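Local coordinates for protein alpha-amylase (Eubacterium rectale DSM 17629, PDB 6AZ5) that probably binds starch and related alpha-glucans as a family 41 carbohydrate-binding module of a surface-anchored alpha-amylase from a human gut bacterium, at residues D2-T16 and V49-V63. Numbering follows the deposited sequence.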
loop_
_atom_site.group_PDB
_atom_site.type_symbol
_atom_site.label_atom_id
_atom_site.label_comp_id
_atom_site.label_asym_id
_atom_site.label_seq_id
_atom_site.Cartn_x
_atom_site.Cartn_y
_atom_site.Cartn_z
ATOM N N ASP A 2 -13.575 -2.506 14.551
ATOM C CA ASP A 2 -12.677 -2.078 13.479
ATOM C C ASP A 2 -12.157 -3.239 12.648
ATOM O O ASP A 2 -12.136 -4.384 13.096
ATOM C CB ASP A 2 -11.485 -1.303 14.052
ATOM C CG ASP A 2 -11.896 -0.001 14.702
ATOM O OD1 ASP A 2 -13.039 0.443 14.451
ATOM O OD2 ASP A 2 -11.082 0.581 15.455
ATOM N N HIS A 3 -11.738 -2.927 11.428
ATOM C CA HIS A 3 -11.120 -3.912 10.554
ATOM C C HIS A 3 -9.725 -3.464 10.127
ATOM O O HIS A 3 -9.543 -2.350 9.630
ATOM C CB HIS A 3 -11.991 -4.158 9.324
ATOM C CG HIS A 3 -11.312 -4.971 8.270
ATOM N ND1 HIS A 3 -11.043 -6.316 8.429
ATOM C CD2 HIS A 3 -10.817 -4.629 7.060
ATOM C CE1 HIS A 3 -10.425 -6.765 7.353
ATOM N NE2 HIS A 3 -10.279 -5.769 6.504
ATOM N N THR A 4 -8.742 -4.337 10.316
ATOM C CA THR A 4 -7.366 -4.041 9.924
ATOM C C THR A 4 -6.926 -4.921 8.754
ATOM O O THR A 4 -7.123 -6.134 8.771
ATOM C CB THR A 4 -6.391 -4.238 11.102
ATOM O OG1 THR A 4 -6.666 -3.269 12.119
ATOM C CG2 THR A 4 -4.952 -4.062 10.644
ATOM N N PHE A 5 -6.338 -4.306 7.732
ATOM C CA PHE A 5 -5.747 -5.066 6.645
ATOM C C PHE A 5 -4.282 -4.689 6.473
ATOM O O PHE A 5 -3.840 -3.643 6.931
ATOM C CB PHE A 5 -6.512 -4.852 5.335
ATOM C CG PHE A 5 -6.559 -3.420 4.874
ATOM C CD1 PHE A 5 -7.578 -2.574 5.291
ATOM C CD2 PHE A 5 -5.600 -2.925 4.002
ATOM C CE1 PHE A 5 -7.631 -1.257 4.860
ATOM C CE2 PHE A 5 -5.645 -1.608 3.569
ATOM C CZ PHE A 5 -6.662 -0.774 3.998
ATOM N N THR A 6 -3.536 -5.569 5.823
ATOM C CA THR A 6 -2.141 -5.322 5.515
ATOM C C THR A 6 -2.027 -4.953 4.045
ATOM O O THR A 6 -2.739 -5.504 3.205
ATOM C CB THR A 6 -1.272 -6.559 5.819
ATOM O OG1 THR A 6 -1.418 -6.915 7.199
ATOM C CG2 THR A 6 0.186 -6.283 5.527
ATOM N N ILE A 7 -1.153 -4.010 3.726
ATOM C CA ILE A 7 -0.892 -3.715 2.329
ATOM C C ILE A 7 0.608 -3.704 2.045
ATOM O O ILE A 7 1.385 -3.002 2.699
ATOM C CB ILE A 7 -1.559 -2.381 1.894
ATOM C CG1 ILE A 7 -1.097 -1.982 0.496
ATOM C CG2 ILE A 7 -1.277 -1.271 2.886
ATOM C CD1 ILE A 7 -2.044 -1.009 -0.180
ATOM N N TYR A 8 1.000 -4.537 1.083
ATOM C CA TYR A 8 2.375 -4.616 0.607
ATOM C C TYR A 8 2.555 -3.749 -0.628
ATOM O O TYR A 8 1.657 -3.672 -1.467
ATOM C CB TYR A 8 2.759 -6.053 0.257
ATOM C CG TYR A 8 2.653 -7.057 1.381
ATOM C CD1 TYR A 8 2.920 -6.705 2.693
ATOM C CD2 TYR A 8 2.297 -8.373 1.117
ATOM C CE1 TYR A 8 2.832 -7.639 3.714
ATOM C CE2 TYR A 8 2.203 -9.310 2.128
ATOM C CZ TYR A 8 2.466 -8.937 3.425
ATOM O OH TYR A 8 2.372 -9.868 4.431
ATOM N N TYR A 9 3.723 -3.117 -0.749
ATOM C CA TYR A 9 4.028 -2.290 -1.916
ATOM C C TYR A 9 5.406 -2.593 -2.494
ATOM O O TYR A 9 6.399 -2.680 -1.770
ATOM C CB TYR A 9 3.933 -0.805 -1.561
ATOM C CG TYR A 9 4.443 0.133 -2.633
ATOM C CD1 TYR A 9 3.730 0.335 -3.810
ATOM C CD2 TYR A 9 5.634 0.835 -2.461
ATOM C CE1 TYR A 9 4.192 1.198 -4.793
ATOM C CE2 TYR A 9 6.102 1.705 -3.436
ATOM C CZ TYR A 9 5.378 1.881 -4.601
ATOM O OH TYR A 9 5.841 2.742 -5.572
ATOM N N TYR A 10 5.463 -2.760 -3.807
ATOM C CA TYR A 10 6.737 -3.020 -4.454
ATOM C C TYR A 10 7.029 -1.990 -5.534
ATOM O O TYR A 10 6.162 -1.644 -6.340
ATOM C CB TYR A 10 6.774 -4.427 -5.057
ATOM C CG TYR A 10 8.045 -4.707 -5.826
ATOM C CD1 TYR A 10 9.199 -5.112 -5.170
ATOM C CD2 TYR A 10 8.092 -4.558 -7.208
ATOM C CE1 TYR A 10 10.368 -5.363 -5.871
ATOM C CE2 TYR A 10 9.258 -4.808 -7.917
ATOM C CZ TYR A 10 10.389 -5.208 -7.244
ATOM O OH TYR A 10 11.548 -5.458 -7.944
ATOM N N ASN A 11 8.266 -1.507 -5.525
ATOM C CA ASN A 11 8.782 -0.612 -6.550
ATOM C C ASN A 11 10.260 -0.924 -6.736
ATOM O O ASN A 11 11.060 -0.741 -5.818
ATOM C CB ASN A 11 8.573 0.856 -6.165
ATOM C CG ASN A 11 8.921 1.817 -7.294
ATOM O OD1 ASN A 11 9.839 1.572 -8.075
ATOM N ND2 ASN A 11 8.186 2.914 -7.380
ATOM N N GLU A 12 10.614 -1.411 -7.921
ATOM C CA GLU A 12 11.989 -1.810 -8.200
ATOM C C GLU A 12 12.938 -0.620 -8.114
ATOM O O GLU A 12 14.136 -0.787 -7.890
ATOM C CB GLU A 12 12.087 -2.471 -9.578
ATOM C CG GLU A 12 11.491 -1.645 -10.708
ATOM C CD GLU A 12 11.712 -2.277 -12.072
ATOM O OE1 GLU A 12 12.447 -3.285 -12.149
ATOM O OE2 GLU A 12 11.153 -1.763 -13.065
ATOM N N ASP A 13 12.391 0.582 -8.281
ATOM C CA ASP A 13 13.188 1.803 -8.222
ATOM C C ASP A 13 13.324 2.359 -6.801
ATOM O O ASP A 13 13.900 3.430 -6.603
ATOM C CB ASP A 13 12.587 2.870 -9.140
ATOM C CG ASP A 13 12.662 2.486 -10.607
ATOM O OD1 ASP A 13 13.601 1.748 -10.983
ATOM O OD2 ASP A 13 11.781 2.917 -11.383
ATOM N N LEU A 14 12.791 1.637 -5.820
ATOM C CA LEU A 14 12.921 2.035 -4.423
ATOM C C LEU A 14 13.586 0.929 -3.629
ATOM O O LEU A 14 13.647 -0.214 -4.076
ATOM C CB LEU A 14 11.561 2.374 -3.813
ATOM C CG LEU A 14 10.815 3.560 -4.430
ATOM C CD1 LEU A 14 9.480 3.764 -3.730
ATOM C CD2 LEU A 14 11.648 4.834 -4.384
ATOM N N SER A 15 14.095 1.277 -2.452
ATOM C CA SER A 15 14.777 0.312 -1.601
ATOM C C SER A 15 14.219 0.330 -0.184
ATOM O O SER A 15 14.039 1.393 0.409
ATOM C CB SER A 15 16.278 0.590 -1.584
ATOM O OG SER A 15 16.892 0.021 -0.445
ATOM N N THR A 16 13.944 -0.854 0.355
ATOM C CA THR A 16 13.362 -0.962 1.687
ATOM C C THR A 16 14.432 -0.792 2.758
ATOM O O THR A 16 14.132 -0.773 3.951
ATOM C CB THR A 16 12.639 -2.308 1.887
ATOM O OG1 THR A 16 13.581 -3.382 1.815
ATOM C CG2 THR A 16 11.577 -2.506 0.819
ATOM N N VAL A 49 11.811 -11.059 -3.892
ATOM C CA VAL A 49 11.841 -9.604 -3.762
ATOM C C VAL A 49 11.347 -9.179 -2.374
ATOM O O VAL A 49 10.736 -9.969 -1.651
ATOM C CB VAL A 49 10.979 -8.917 -4.830
ATOM C CG1 VAL A 49 11.496 -9.248 -6.223
ATOM C CG2 VAL A 49 9.515 -9.329 -4.677
ATOM N N THR A 50 11.607 -7.929 -2.005
ATOM C CA THR A 50 11.155 -7.412 -0.713
ATOM C C THR A 50 10.095 -6.323 -0.883
ATOM O O THR A 50 10.256 -5.401 -1.684
ATOM C CB THR A 50 12.335 -6.861 0.111
ATOM O OG1 THR A 50 13.286 -7.909 0.329
ATOM C CG2 THR A 50 11.857 -6.338 1.457
ATOM N N TRP A 51 9.004 -6.444 -0.134
ATOM C CA TRP A 51 7.925 -5.463 -0.180
ATOM C C TRP A 51 7.992 -4.504 1.003
ATOM O O TRP A 51 8.437 -4.884 2.082
ATOM C CB TRP A 51 6.555 -6.151 -0.169
ATOM C CG TRP A 51 6.292 -7.126 -1.275
ATOM C CD1 TRP A 51 6.839 -8.371 -1.427
ATOM C CD2 TRP A 51 5.370 -6.959 -2.356
ATOM N NE1 TRP A 51 6.331 -8.977 -2.553
ATOM C CE2 TRP A 51 5.425 -8.129 -3.140
ATOM C CE3 TRP A 51 4.512 -5.927 -2.748
ATOM C CZ2 TRP A 51 4.655 -8.297 -4.283
ATOM C CZ3 TRP A 51 3.747 -6.095 -3.884
ATOM C CH2 TRP A 51 3.823 -7.269 -4.639
ATOM N N PHE A 52 7.542 -3.266 0.801
ATOM C CA PHE A 52 7.186 -2.399 1.924
ATOM C C PHE A 52 5.896 -2.940 2.536
ATOM O O PHE A 52 5.025 -3.411 1.813
ATOM C CB PHE A 52 6.971 -0.942 1.482
ATOM C CG PHE A 52 8.215 -0.255 0.991
ATOM C CD1 PHE A 52 8.562 -0.302 -0.350
ATOM C CD2 PHE A 52 9.026 0.453 1.866
ATOM C CE1 PHE A 52 9.699 0.335 -0.807
ATOM C CE2 PHE A 52 10.165 1.089 1.418
ATOM C CZ PHE A 52 10.503 1.031 0.079
ATOM N N LYS A 53 5.750 -2.872 3.853
ATOM C CA LYS A 53 4.481 -3.278 4.438
ATOM C C LYS A 53 3.991 -2.282 5.475
ATOM O O LYS A 53 4.777 -1.546 6.073
ATOM C CB LYS A 53 4.591 -4.677 5.059
ATOM C CG LYS A 53 4.939 -4.690 6.529
ATOM C CD LYS A 53 5.073 -6.107 7.066
ATOM C CE LYS A 53 5.624 -6.097 8.491
ATOM N NZ LYS A 53 6.075 -7.449 8.911
ATOM N N GLN A 54 2.676 -2.256 5.661
ATOM C CA GLN A 54 2.061 -1.544 6.769
ATOM C C GLN A 54 0.661 -2.096 6.996
ATOM O O GLN A 54 0.091 -2.740 6.115
ATOM C CB GLN A 54 2.007 -0.045 6.501
ATOM C CG GLN A 54 1.128 0.352 5.332
ATOM C CD GLN A 54 1.008 1.858 5.194
ATOM O OE1 GLN A 54 0.623 2.553 6.134
ATOM N NE2 GLN A 54 1.362 2.373 4.023
ATOM N N THR A 55 0.115 -1.863 8.182
ATOM C CA THR A 55 -1.261 -2.245 8.451
ATOM C C THR A 55 -2.120 -0.994 8.537
ATOM O O THR A 55 -1.655 0.069 8.937
ATOM C CB THR A 55 -1.395 -3.049 9.748
ATOM O OG1 THR A 55 -0.887 -2.270 10.835
ATOM C CG2 THR A 55 -0.618 -4.352 9.654
ATOM N N ILE A 56 -3.375 -1.118 8.143
ATOM C CA ILE A 56 -4.245 0.037 8.095
ATOM C C ILE A 56 -5.608 -0.344 8.653
ATOM O O ILE A 56 -6.157 -1.392 8.320
ATOM C CB ILE A 56 -4.352 0.584 6.658
ATOM C CG1 ILE A 56 -3.044 1.298 6.287
ATOM C CG2 ILE A 56 -5.518 1.530 6.532
ATOM C CD1 ILE A 56 -2.951 1.743 4.849
ATOM N N THR A 57 -6.125 0.496 9.539
ATOM C CA THR A 57 -7.365 0.208 10.236
ATOM C C THR A 57 -8.484 1.083 9.700
ATOM O O THR A 57 -8.336 2.303 9.618
ATOM C CB THR A 57 -7.218 0.439 11.754
ATOM O OG1 THR A 57 -6.184 -0.406 12.269
ATOM C CG2 THR A 57 -8.522 0.141 12.476
ATOM N N VAL A 58 -9.592 0.453 9.323
ATOM C CA VAL A 58 -10.803 1.179 8.958
ATOM C C VAL A 58 -11.960 0.765 9.868
ATOM O O VAL A 58 -11.921 -0.296 10.492
ATOM C CB VAL A 58 -11.195 0.937 7.486
ATOM C CG1 VAL A 58 -10.195 1.596 6.558
ATOM C CG2 VAL A 58 -11.300 -0.550 7.196
ATOM N N ALA A 59 -12.977 1.617 9.956
ATOM C CA ALA A 59 -14.198 1.271 10.673
ATOM C C ALA A 59 -14.844 0.061 10.011
ATOM O O ALA A 59 -14.717 -0.127 8.796
ATOM C CB ALA A 59 -15.160 2.445 10.695
ATOM N N GLY A 60 -15.529 -0.755 10.810
ATOM C CA GLY A 60 -16.185 -1.954 10.312
ATOM C C GLY A 60 -17.208 -1.662 9.231
ATOM O O GLY A 60 -17.340 -2.412 8.264
ATOM N N SER A 61 -17.921 -0.551 9.384
ATOM C CA SER A 61 -18.954 -0.165 8.429
ATOM C C SER A 61 -18.376 0.230 7.069
ATOM O O SER A 61 -19.122 0.470 6.120
ATOM C CB SER A 61 -19.784 0.986 8.995
ATOM O OG SER A 61 -18.943 2.037 9.438
ATOM N N ASN A 62 -17.051 0.289 6.973
ATOM C CA ASN A 62 -16.395 0.657 5.723
ATOM C C ASN A 62 -15.896 -0.539 4.938
ATOM O O ASN A 62 -15.278 -0.376 3.886
ATOM C CB ASN A 62 -15.228 1.607 5.982
ATOM C CG ASN A 62 -15.674 3.042 6.149
ATOM O OD1 ASN A 62 -16.706 3.451 5.612
ATOM N ND2 ASN A 62 -14.891 3.822 6.884
ATOM N N VAL A 63 -16.145 -1.738 5.451
ATOM C CA VAL A 63 -15.851 -2.940 4.688
ATOM C C VAL A 63 -16.771 -2.947 3.482
ATOM O O VAL A 63 -17.973 -2.724 3.619
ATOM C CB VAL A 63 -16.050 -4.227 5.515
ATOM C CG1 VAL A 63 -15.931 -5.451 4.625
ATOM C CG2 VAL A 63 -15.042 -4.289 6.655
HETATM O O HOH W 1 10.062 -2.369 -3.353
#
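His3 to Tyr9 pair antiparallel with Val58 to Phe52, neighbouring strands of the beta-sandwich expected of a family 41 module; strand 99-103 flanks strand 3-10 in parallel, and strand 35-44 flanks 49-58. Reciprocal backbone bonds define the register: His3 N meets Val58 O at 2.8 Å with an N-H...O angle of 176°, whereas midway the return bond from Gln54 N to Ile7 O is weak at 3.3 Å. Residues alternate between two faces. On the buried one, Phe5 takes chi1 60°, between its backbone N and carbonyl carbon, which lays the ring over Ile56 in a CH-pi contact, CB 4.2 Å from the ring centroid; Ile7 CG2 lies beside Gln54 CG. Further along, Thr16 CG2 makes another, 3.7 Å from the Phe52 ring centroid. The opposite face carries Thr4 and Thr57, hydrogen-bonded OG1 to OG1 at 2.9 Å. Near the far end, Tyr10 CB makes a CH-pi contact with the Trp51 six-membered ring, and the Tyr10 ring edge is turned to the face of that ring, planes at 59°; Trp51 NE1 is hydrogen-bonded to Asp44 OD2. The inner side thus holds largely by apolar contact, its polar Gln54 NE2 satisfied by Tyr36 O, and the outer side by threonine hydroxyls at one end and the Tyr8-Tyr10-Trp51 cluster at the other.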